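Local atomic coordinates of L-serine ammonia-lyase (PDB entry 5C3U), a protein that binds pyridoxal-5'-phosphate and belongs to the family of pyridoxal-phosphate-dependent enzymes. Residues 209-213 and 235-240; 213-217 and 253-257; 56-60 and 142-146; 96-100 and 132-138. All coordinates share one frame; numbering follows the deposited sequence.

Contacts 1 and 2 lie on the side of the six-stranded mixed sheet. They share F213 and both use helix 212-219. Contact 1 is buried and combines a serine and a bridging water with packing against V240, and its L235 belongs to the pyridoxal-5'-phosphate pocket. Contact 2 is nearer the surface, with an apolar core and a glutamine bridged by water at one end. Contacts 3 and 4 belong to the four-stranded parallel sheet, and both are partly buried and mainly apolar. Contact 3 turns on a phenylalanine ring, contact 4 on aliphatic side chains. They touch through Y143, which packs on A133. Contacts 2 and 4 are far apart, with centres about 31 Å from each other.

Contact 1 (209-213 and 235-240); sequences GSNAF and LISKAV
S210 meets the turn of chain at I236 and S237. Its OG accepts a weak hydrogen bond from S237 N at 3.5 Å, long but fairly straight (160°). The hydroxyl reaches across because it lies anti to its own backbone nitrogen (chi1 -169°). Water 1 ties the two segments together. It sits 2.6 Å from S210 OG, accepts from A212 N at 3.1 Å and donates to S237 O at 3.0 Å. This water therefore takes up an N-H of the first turn of helix 212-219. N211 is at the N-cap position but makes no capping bond with its side chain. Further along, A212 CB packs 4.1 Å from V240 N. The F213 ring meets the valine obliquely, with CD1 3.9 Å from V240 CG2. The fold is probably that of the tryptophan synthase beta subunit and its relatives. Here L235 belongs to the pyridoxal-5'-phosphate pocket and touches the ligand. Within the loop, S237 OG donates to A239 O at 2.6 Å, which ties S237 to the residue two further on. Behind the helix start, E206 OE2 accepts from F213 N, and N228 ND2 bonds to G209 O.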
loop_
_atom_site.group_PDB
_atom_site.type_symbol
_atom_site.label_atom_id
_atom_site.label_comp_id
_atom_site.label_asym_id
_atom_site.label_seq_id
_atom_site.Cartn_x
_atom_site.Cartn_y
_atom_site.Cartn_z
ATOM N N GLY A 209 4.914 5.869 -14.365
ATOM C CA GLY A 209 5.591 7.050 -13.817
ATOM C C GLY A 209 6.584 6.771 -12.706
ATOM O O GLY A 209 7.453 7.587 -12.448
ATOM N N SER A 210 6.477 5.618 -12.044
ATOM C CA SER A 210 7.434 5.251 -10.989
ATOM C C SER A 210 7.536 3.722 -10.858
ATOM O O SER A 210 6.837 3.094 -10.058
ATOM C CB SER A 210 7.033 5.895 -9.641
ATOM O OG SER A 210 8.067 5.754 -8.676
ATOM N N ASN A 211 8.393 3.110 -11.674
ATOM C CA ASN A 211 8.362 1.663 -11.791
ATOM C C ASN A 211 9.653 0.992 -11.308
ATOM O O ASN A 211 10.174 0.065 -11.954
ATOM C CB ASN A 211 8.009 1.275 -13.244
ATOM C CG ASN A 211 9.165 1.485 -14.219
ATOM O OD1 ASN A 211 9.969 2.417 -14.081
ATOM N ND2 ASN A 211 9.237 0.624 -15.228
ATOM N N ALA A 212 10.170 1.449 -10.157
ATOM C CA ALA A 212 11.484 0.963 -9.684
ATOM C C ALA A 212 11.539 -0.552 -9.491
ATOM O O ALA A 212 12.561 -1.182 -9.799
ATOM C CB ALA A 212 11.919 1.685 -8.410
ATOM N N PHE A 213 10.457 -1.152 -9.011
ATOM C CA PHE A 213 10.462 -2.604 -8.836
ATOM C C PHE A 213 10.626 -3.337 -10.162
ATOM O O PHE A 213 11.510 -4.194 -10.299
ATOM C CB PHE A 213 9.216 -3.128 -8.125
ATOM C CG PHE A 213 9.229 -4.623 -7.942
ATOM C CD1 PHE A 213 10.150 -5.221 -7.084
ATOM C CD2 PHE A 213 8.357 -5.437 -8.656
ATOM C CE1 PHE A 213 10.189 -6.609 -6.926
ATOM C CE2 PHE A 213 8.381 -6.824 -8.493
ATOM C CZ PHE A 213 9.295 -7.410 -7.617
ATOM N N LEU A 235 2.815 5.019 -4.367
ATOM C CA LEU A 235 3.673 4.108 -5.150
ATOM C C LEU A 235 4.960 4.759 -5.616
ATOM O O LEU A 235 5.823 4.079 -6.198
ATOM C CB LEU A 235 2.903 3.504 -6.347
ATOM C CG LEU A 235 1.598 2.735 -6.042
ATOM C CD1 LEU A 235 1.079 1.957 -7.248
ATOM C CD2 LEU A 235 1.685 1.821 -4.802
ATOM N N ILE A 236 5.118 6.055 -5.370
ATOM C CA ILE A 236 6.377 6.736 -5.681
ATOM C C ILE A 236 7.481 6.245 -4.722
ATOM O O ILE A 236 7.322 6.291 -3.507
ATOM C CB ILE A 236 6.231 8.269 -5.585
ATOM C CG1 ILE A 236 5.154 8.762 -6.561
ATOM C CG2 ILE A 236 7.570 8.976 -5.807
ATOM C CD1 ILE A 236 4.725 10.204 -6.359
ATOM N N SER A 237 8.591 5.743 -5.265
ATOM C CA SER A 237 9.744 5.423 -4.434
ATOM C C SER A 237 11.007 5.659 -5.276
ATOM O O SER A 237 10.987 5.438 -6.494
ATOM C CB SER A 237 9.681 3.966 -3.963
ATOM O OG SER A 237 10.665 3.685 -2.976
ATOM N N LYS A 238 12.086 6.106 -4.638
ATOM C CA LYS A 238 13.356 6.310 -5.359
ATOM C C LYS A 238 13.987 4.965 -5.702
ATOM O O LYS A 238 14.704 4.838 -6.720
ATOM C CB LYS A 238 14.319 7.185 -4.530
ATOM N N ALA A 239 13.724 3.967 -4.855
ATOM C CA ALA A 239 14.241 2.613 -5.030
ATOM C C ALA A 239 13.332 1.619 -4.334
ATOM O O ALA A 239 12.602 1.971 -3.400
ATOM C CB ALA A 239 15.658 2.518 -4.465
ATOM N N VAL A 240 13.354 0.377 -4.773
ATOM C CA VAL A 240 12.589 -0.649 -4.077
ATOM C C VAL A 240 13.499 -1.271 -3.006
ATOM O O VAL A 240 14.734 -1.174 -3.108
ATOM C CB VAL A 240 11.999 -1.668 -5.077
ATOM C CG1 VAL A 240 13.027 -2.714 -5.498
ATOM C CG2 VAL A 240 10.737 -2.323 -4.538
HETATM O O HOH W 1 9.291 3.540 -8.063
#

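Contact 2 (213-217 and 253-257); sequences FQASV and VVPFA
Helix 212-219 packs on strand 253-258, an outermost strand of the six-stranded sheet, and P255 meets F213, Q214 and V217 at the centre. The helix and strand segments run at 126° to each other, with their axes 8.2 Å apart at closest approach. F213 and V217 stand one turn apart on the helix. V217 N donates to F213 O, and V217 CG2 lies over one face of the F213 ring, toward its rim. P255 lies against both residues. Its CG is 4.0 Å from F213 CE2 and 4.1 Å from V217 CG1; the valine methyls and the proline CG reach toward each other. At the ring edge, V253 CG1 comes to 3.9 Å from F213 CE2, near the ring plane. Q214 brings CB to 4.1 Å from P255 CB, then stretches on toward A257. Its chain is extended through CG (chi1 178°, chi2 176°), which carries the amide to A257. There OE1 is 3.3 Å from A257 CB, but its hydrogen bond is with N211 ND2. Water 2 accepts from Q214 NE2 at 2.9 Å and from A257 N. The amide is thus gripped at both ends. No direct hydrogen bond joins the segments, so the hold of helix on strand rests on van der Waals packing at P255, and the water-bridged amide adds a polar link at the A257 end.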
loop_
_atom_site.group_PDB
_atom_site.type_symbol
_atom_site.label_atom_id
_atom_site.label_comp_id
_atom_site.label_asym_id
_atom_site.label_seq_id
_atom_site.Cartn_x
_atom_site.Cartn_y
_atom_site.Cartn_z
ATOM N N PHE A 213 10.457 -1.152 -9.011
ATOM C CA PHE A 213 10.462 -2.604 -8.836
ATOM C C PHE A 213 10.626 -3.337 -10.162
ATOM O O PHE A 213 11.510 -4.194 -10.299
ATOM C CB PHE A 213 9.216 -3.128 -8.125
ATOM C CG PHE A 213 9.229 -4.623 -7.942
ATOM C CD1 PHE A 213 10.150 -5.221 -7.084
ATOM C CD2 PHE A 213 8.357 -5.437 -8.656
ATOM C CE1 PHE A 213 10.189 -6.609 -6.926
ATOM C CE2 PHE A 213 8.381 -6.824 -8.493
ATOM C CZ PHE A 213 9.295 -7.410 -7.617
ATOM N N GLN A 214 9.788 -2.963 -11.131
ATOM C CA GLN A 214 9.807 -3.566 -12.456
ATOM C C GLN A 214 11.169 -3.374 -13.108
ATOM O O GLN A 214 11.710 -4.336 -13.671
ATOM C CB GLN A 214 8.711 -2.934 -13.322
ATOM C CG GLN A 214 8.663 -3.460 -14.753
ATOM C CD GLN A 214 7.500 -2.861 -15.529
ATOM O OE1 GLN A 214 7.346 -1.640 -15.595
ATOM N NE2 GLN A 214 6.682 -3.713 -16.108
ATOM N N ALA A 215 11.703 -2.141 -13.037
ATOM C CA ALA A 215 13.039 -1.828 -13.589
ATOM C C ALA A 215 14.146 -2.607 -12.899
ATOM O O ALA A 215 15.082 -3.069 -13.562
ATOM C CB ALA A 215 13.334 -0.330 -13.513
ATOM N N SER A 216 14.033 -2.768 -11.579
ATOM C CA SER A 216 15.039 -3.490 -10.797
ATOM C C SER A 216 15.076 -4.973 -11.141
ATOM O O SER A 216 16.183 -5.567 -11.235
ATOM C CB SER A 216 14.811 -3.248 -9.295
ATOM O OG SER A 216 15.042 -1.883 -9.010
ATOM N N VAL A 217 13.892 -5.569 -11.366
ATOM C CA VAL A 217 13.787 -6.991 -11.753
ATOM C C VAL A 217 14.445 -7.178 -13.132
ATOM O O VAL A 217 15.202 -8.133 -13.342
ATOM C CB VAL A 217 12.322 -7.520 -11.725
ATOM C CG1 VAL A 217 12.204 -8.944 -12.287
ATOM C CG2 VAL A 217 11.796 -7.502 -10.299
ATOM N N VAL A 253 6.702 -14.022 -9.010
ATOM C CA VAL A 253 6.224 -12.640 -8.969
ATOM C C VAL A 253 6.199 -12.111 -10.390
ATOM O O VAL A 253 7.163 -12.293 -11.151
ATOM C CB VAL A 253 7.101 -11.730 -8.075
ATOM C CG1 VAL A 253 6.649 -10.268 -8.172
ATOM C CG2 VAL A 253 7.058 -12.191 -6.619
ATOM N N VAL A 254 5.091 -11.480 -10.768
ATOM C CA VAL A 254 4.974 -10.890 -12.102
ATOM C C VAL A 254 4.917 -9.364 -11.951
ATOM O O VAL A 254 3.908 -8.849 -11.468
ATOM C CB VAL A 254 3.707 -11.392 -12.835
ATOM C CG1 VAL A 254 3.565 -10.751 -14.213
ATOM C CG2 VAL A 254 3.703 -12.912 -12.948
ATOM N N PRO A 255 6.006 -8.646 -12.306
ATOM C CA PRO A 255 5.944 -7.194 -12.264
ATOM C C PRO A 255 5.109 -6.704 -13.446
ATOM O O PRO A 255 5.249 -7.207 -14.574
ATOM C CB PRO A 255 7.412 -6.762 -12.432
ATOM C CG PRO A 255 8.227 -8.007 -12.259
ATOM C CD PRO A 255 7.333 -9.110 -12.751
ATOM N N PHE A 256 4.203 -5.777 -13.184
ATOM C CA PHE A 256 3.379 -5.226 -14.238
ATOM C C PHE A 256 3.185 -3.731 -14.005
ATOM O O PHE A 256 3.130 -3.272 -12.866
ATOM C CB PHE A 256 2.037 -5.958 -14.283
ATOM C CG PHE A 256 1.311 -5.810 -15.588
ATOM C CD1 PHE A 256 1.657 -6.601 -16.689
ATOM C CD2 PHE A 256 0.289 -4.884 -15.724
ATOM C CE1 PHE A 256 0.988 -6.465 -17.901
ATOM C CE2 PHE A 256 -0.384 -4.742 -16.929
ATOM C CZ PHE A 256 -0.033 -5.526 -18.020
ATOM N N ALA A 257 3.126 -2.959 -15.078
ATOM C CA ALA A 257 2.936 -1.519 -14.935
ATOM C C ALA A 257 1.734 -1.066 -15.734
ATOM O O ALA A 257 1.538 -1.519 -16.851
ATOM C CB ALA A 257 4.180 -0.765 -15.380
HETATM O O HOH W 2 4.194 -3.938 -17.546
#

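Contact 3 (56-60 and 142-146); sequences IGAFC and IYVPS
Helix segment 56-60 faces the chain that leaves strand 141-143, and the two backbones come nearest at I56 and S146, whose CA atoms are 7.4 Å apart. F59 carries most of the contact. Its CG is anti to the backbone nitrogen (chi1 180°), which sends the ring out toward residues 142-145. P145 sets CD over one face, toward the rim, in a CH-pi contact: this CD lies 4.2 Å from the F59 ring centroid, 24° off the ring normal. The I142 side chain runs counter to that of F59 and puts CG1 at the ring edge, 3.9 Å from F59 CE2. V144 slides past the ring, with CG2 3.8 Å from the same F59 CE2. H149 adds an edge-to-face ring contact with F59. One turn earlier, I56 reaches the chain with both branches. Its CG2 is 4.0 Å from V144 CG1, while its CD1 lies 3.4 Å from P145 O. That carbonyl oxygen is buried and has no partner in the model, so the methyl shields a polar atom. On the other side of the strand Y143 turns away from the helix. Its OH bonds to S77 OG and G76 N. S146 lies close to the cofactor, its side chain about 5 Å from pyridoxal-5'-phosphate. V144 also touches V85 of helix 79-92. That helix and helix 52-67 lie on one face of the four-stranded parallel sheet, while helix 126-134 lies under Y143 on the other. Such a three-layer alpha/beta/alpha stack is typical of this family's open sheets.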
loop_
_atom_site.group_PDB
_atom_site.type_symbol
_atom_site.label_atom_id
_atom_site.label_comp_id
_atom_site.label_asym_id
_atom_site.label_seq_id
_atom_site.Cartn_x
_atom_site.Cartn_y
_atom_site.Cartn_z
ATOM N N ILE A 56 2.887 -0.583 9.631
ATOM C CA ILE A 56 3.299 0.536 10.485
ATOM C C ILE A 56 2.872 0.288 11.926
ATOM O O ILE A 56 3.638 0.566 12.856
ATOM C CB ILE A 56 2.815 1.900 9.940
ATOM C CG1 ILE A 56 3.306 2.096 8.498
ATOM C CG2 ILE A 56 3.218 3.053 10.864
ATOM C CD1 ILE A 56 4.814 2.021 8.338
ATOM N N GLY A 57 1.679 -0.286 12.106
ATOM C CA GLY A 57 1.189 -0.736 13.418
ATOM C C GLY A 57 2.166 -1.663 14.118
ATOM O O GLY A 57 2.450 -1.486 15.298
ATOM N N ALA A 58 2.712 -2.632 13.376
ATOM C CA ALA A 58 3.649 -3.588 13.945
ATOM C C ALA A 58 4.950 -2.921 14.379
ATOM O O ALA A 58 5.498 -3.252 15.443
ATOM C CB ALA A 58 3.948 -4.681 12.933
ATOM N N PHE A 59 5.472 -2.028 13.524
ATOM C CA PHE A 59 6.699 -1.295 13.812
ATOM C C PHE A 59 6.511 -0.437 15.071
ATOM O O PHE A 59 7.348 -0.488 16.001
ATOM C CB PHE A 59 7.079 -0.426 12.613
ATOM C CG PHE A 59 8.338 0.377 12.810
ATOM C CD1 PHE A 59 9.559 -0.085 12.325
ATOM C CD2 PHE A 59 8.296 1.602 13.449
ATOM C CE1 PHE A 59 10.721 0.682 12.495
ATOM C CE2 PHE A 59 9.449 2.365 13.638
ATOM C CZ PHE A 59 10.662 1.893 13.150
ATOM N N CYS A 60 5.426 0.333 15.094
ATOM C CA CYS A 60 5.182 1.249 16.216
ATOM C C CYS A 60 4.969 0.534 17.549
ATOM O O CYS A 60 5.526 0.951 18.591
ATOM C CB CYS A 60 4.026 2.177 15.915
ATOM S SG CYS A 60 4.428 3.384 14.640
ATOM N N ILE A 142 12.470 8.145 16.953
ATOM C CA ILE A 142 12.596 6.991 16.085
ATOM C C ILE A 142 11.903 7.340 14.773
ATOM O O ILE A 142 10.723 7.691 14.774
ATOM C CB ILE A 142 11.988 5.711 16.723
ATOM C CG1 ILE A 142 11.857 4.582 15.720
ATOM C CG2 ILE A 142 10.637 5.993 17.326
ATOM C CD1 ILE A 142 13.187 3.982 15.313
ATOM N N TYR A 143 12.664 7.280 13.685
ATOM C CA TYR A 143 12.101 7.504 12.362
ATOM C C TYR A 143 11.309 6.273 11.908
ATOM O O TYR A 143 11.761 5.135 12.054
ATOM C CB TYR A 143 13.161 7.875 11.304
ATOM C CG TYR A 143 12.455 8.429 10.105
ATOM C CD1 TYR A 143 11.974 9.741 10.126
ATOM C CD2 TYR A 143 12.118 7.607 9.015
ATOM C CE1 TYR A 143 11.257 10.262 9.074
ATOM C CE2 TYR A 143 11.395 8.127 7.935
ATOM C CZ TYR A 143 10.957 9.452 7.991
ATOM O OH TYR A 143 10.215 10.006 6.966
ATOM N N VAL A 144 10.111 6.511 11.369
ATOM C CA VAL A 144 9.251 5.423 10.898
ATOM C C VAL A 144 9.278 5.381 9.379
ATOM O O VAL A 144 8.732 6.269 8.716
ATOM C CB VAL A 144 7.794 5.578 11.379
ATOM C CG1 VAL A 144 6.973 4.355 10.958
ATOM C CG2 VAL A 144 7.750 5.718 12.888
ATOM N N PRO A 145 9.957 4.376 8.809
ATOM C CA PRO A 145 9.975 4.344 7.352
ATOM C C PRO A 145 8.632 3.831 6.803
ATOM O O PRO A 145 7.831 3.306 7.561
ATOM C CB PRO A 145 11.110 3.365 7.039
ATOM C CG PRO A 145 11.239 2.501 8.249
ATOM C CD PRO A 145 10.529 3.164 9.420
ATOM N N SER A 146 8.388 3.985 5.505
ATOM C CA SER A 146 7.111 3.542 4.956
ATOM C C SER A 146 7.121 2.044 4.607
ATOM O O SER A 146 6.074 1.404 4.613
ATOM C CB SER A 146 6.760 4.380 3.717
ATOM O OG SER A 146 7.714 4.126 2.686
#

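Contact 4 (96-100 and 132-138); sequences AIIVV and HARKLVR
V99 meets the H132 imidazole at its edge, where CG1 lies near the ring plane, 4.1 Å from H132 CD2. Y122 stacks on the same ring from outside the two segments. The other flat group, the guanidinium of R138, is met obliquely by I97: its CD1 is 3.9 Å from R138 NH1. The arginine chain is bent at chi2 and chi3, and this brings NH1 to the isoleucine's end methyl. Between these two outer contacts the core is aliphatic. V99 CG2 packs 3.8 Å from A133 CB and 3.8 Å from L136 CD1. The leucine methyl also touches I97, with its CD1 4.0 Å from I97 CG2, so it sits between the two strand residues. I97 and V99 both point to this side of strand 95-100, while I98 faces helix 79-92. The strand belongs to the parallel four-stranded sheet of the alpha/beta fold, and helix 126-134 covers the face turned away from helix 79-92. A type I turn runs from R134 to V137, and L136 N donates to A133 O at 2.9 Å. L136 also packs on I120 of strand 118-121, and A133 touches Y143 of strand 141-143.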
loop_
_atom_site.group_PDB
_atom_site.type_symbol
_atom_site.label_atom_id
_atom_site.label_comp_id
_atom_site.label_asym_id
_atom_site.label_seq_id
_atom_site.Cartn_x
_atom_site.Cartn_y
_atom_site.Cartn_z
ATOM N N ALA A 96 4.302 12.212 18.608
ATOM C CA ALA A 96 4.615 12.031 17.178
ATOM C C ALA A 96 4.912 13.389 16.550
ATOM O O ALA A 96 4.235 14.398 16.840
ATOM C CB ALA A 96 3.477 11.335 16.444
ATOM N N ILE A 97 5.969 13.416 15.750
ATOM C CA ILE A 97 6.353 14.589 14.982
ATOM C C ILE A 97 6.153 14.204 13.511
ATOM O O ILE A 97 6.838 13.305 12.991
ATOM C CB ILE A 97 7.840 14.986 15.243
ATOM C CG1 ILE A 97 8.060 15.330 16.724
ATOM C CG2 ILE A 97 8.273 16.123 14.319
ATOM C CD1 ILE A 97 9.437 14.951 17.236
ATOM N N ILE A 98 5.246 14.903 12.843
ATOM C CA ILE A 98 4.845 14.520 11.503
ATOM C C ILE A 98 5.122 15.655 10.508
ATOM O O ILE A 98 4.708 16.779 10.746
ATOM C CB ILE A 98 3.339 14.139 11.467
ATOM C CG1 ILE A 98 3.059 12.921 12.363
ATOM C CG2 ILE A 98 2.874 13.917 10.031
ATOM C CD1 ILE A 98 3.871 11.677 12.036
ATOM N N VAL A 99 5.832 15.359 9.419
ATOM C CA VAL A 99 6.041 16.362 8.359
ATOM C C VAL A 99 5.241 15.984 7.100
ATOM O O VAL A 99 5.302 14.831 6.613
ATOM C CB VAL A 99 7.546 16.516 8.004
ATOM C CG1 VAL A 99 7.770 17.622 6.971
ATOM C CG2 VAL A 99 8.351 16.813 9.264
ATOM N N VAL A 100 4.537 16.962 6.538
ATOM C CA VAL A 100 3.807 16.730 5.281
ATOM C C VAL A 100 4.155 17.877 4.315
ATOM O O VAL A 100 4.590 18.939 4.784
ATOM C CB VAL A 100 2.293 16.630 5.520
ATOM C CG1 VAL A 100 1.957 15.560 6.582
ATOM C CG2 VAL A 100 1.715 17.981 5.920
ATOM N N HIS A 132 13.324 16.217 5.186
ATOM C CA HIS A 132 13.206 17.131 6.307
ATOM C C HIS A 132 12.917 16.417 7.603
ATOM O O HIS A 132 13.607 16.634 8.606
ATOM C CB HIS A 132 12.129 18.158 6.036
ATOM C CG HIS A 132 12.125 19.295 7.017
ATOM N ND1 HIS A 132 13.130 20.194 7.089
ATOM C CD2 HIS A 132 11.195 19.665 7.980
ATOM C CE1 HIS A 132 12.856 21.090 8.056
ATOM N NE2 HIS A 132 11.669 20.771 8.595
ATOM N N ALA A 133 11.916 15.539 7.599
ATOM C CA ALA A 133 11.601 14.749 8.805
ATOM C C ALA A 133 12.811 14.007 9.360
ATOM O O ALA A 133 13.009 13.957 10.570
ATOM C CB ALA A 133 10.447 13.777 8.549
ATOM N N ARG A 134 13.638 13.444 8.482
ATOM C CA ARG A 134 14.799 12.698 8.942
ATOM C C ARG A 134 15.770 13.526 9.768
ATOM O O ARG A 134 16.384 12.996 10.702
ATOM C CB ARG A 134 15.517 12.004 7.789
ATOM C CG ARG A 134 14.760 10.778 7.303
ATOM C CD ARG A 134 15.527 10.023 6.224
ATOM N NE ARG A 134 14.753 8.866 5.767
ATOM C CZ ARG A 134 14.716 7.695 6.393
ATOM N NH1 ARG A 134 13.969 6.703 5.915
ATOM N NH2 ARG A 134 15.404 7.521 7.510
ATOM N N LYS A 135 15.861 14.817 9.465
ATOM C CA LYS A 135 16.727 15.743 10.212
ATOM C C LYS A 135 16.134 16.185 11.563
ATOM O O LYS A 135 16.773 16.943 12.294
ATOM C CB LYS A 135 17.036 17.011 9.402
ATOM C CG LYS A 135 17.197 16.857 7.903
ATOM C CD LYS A 135 18.586 16.423 7.487
ATOM C CE LYS A 135 18.863 16.854 6.051
ATOM N NZ LYS A 135 19.860 15.952 5.404
ATOM N N LEU A 136 14.925 15.728 11.892
ATOM C CA LEU A 136 14.265 16.137 13.142
ATOM C C LEU A 136 14.368 15.098 14.240
ATOM O O LEU A 136 13.823 15.280 15.336
ATOM C CB LEU A 136 12.784 16.436 12.895
ATOM C CG LEU A 136 12.470 17.488 11.834
ATOM C CD1 LEU A 136 10.979 17.802 11.857
ATOM C CD2 LEU A 136 13.289 18.747 12.092
ATOM N N VAL A 137 15.037 13.997 13.939
ATOM C CA VAL A 137 15.118 12.889 14.854
ATOM C C VAL A 137 16.199 13.168 15.901
ATOM O O VAL A 137 17.384 13.274 15.578
ATOM C CB VAL A 137 15.447 11.563 14.150
ATOM C CG1 VAL A 137 15.502 10.437 15.172
ATOM C CG2 VAL A 137 14.429 11.240 13.044
ATOM N N ARG A 138 15.768 13.269 17.149
ATOM C CA ARG A 138 16.668 13.538 18.273
ATOM C C ARG A 138 17.033 12.247 19.020
ATOM O O ARG A 138 16.667 11.157 18.578
ATOM C CB ARG A 138 16.021 14.584 19.186
ATOM C CG ARG A 138 15.969 15.975 18.554
ATOM C CD ARG A 138 14.595 16.622 18.687
ATOM N NE ARG A 138 13.851 16.090 19.827
ATOM C CZ ARG A 138 12.580 16.359 20.108
ATOM N NH1 ARG A 138 11.865 17.176 19.345
ATOM N NH2 ARG A 138 12.026 15.797 21.168
#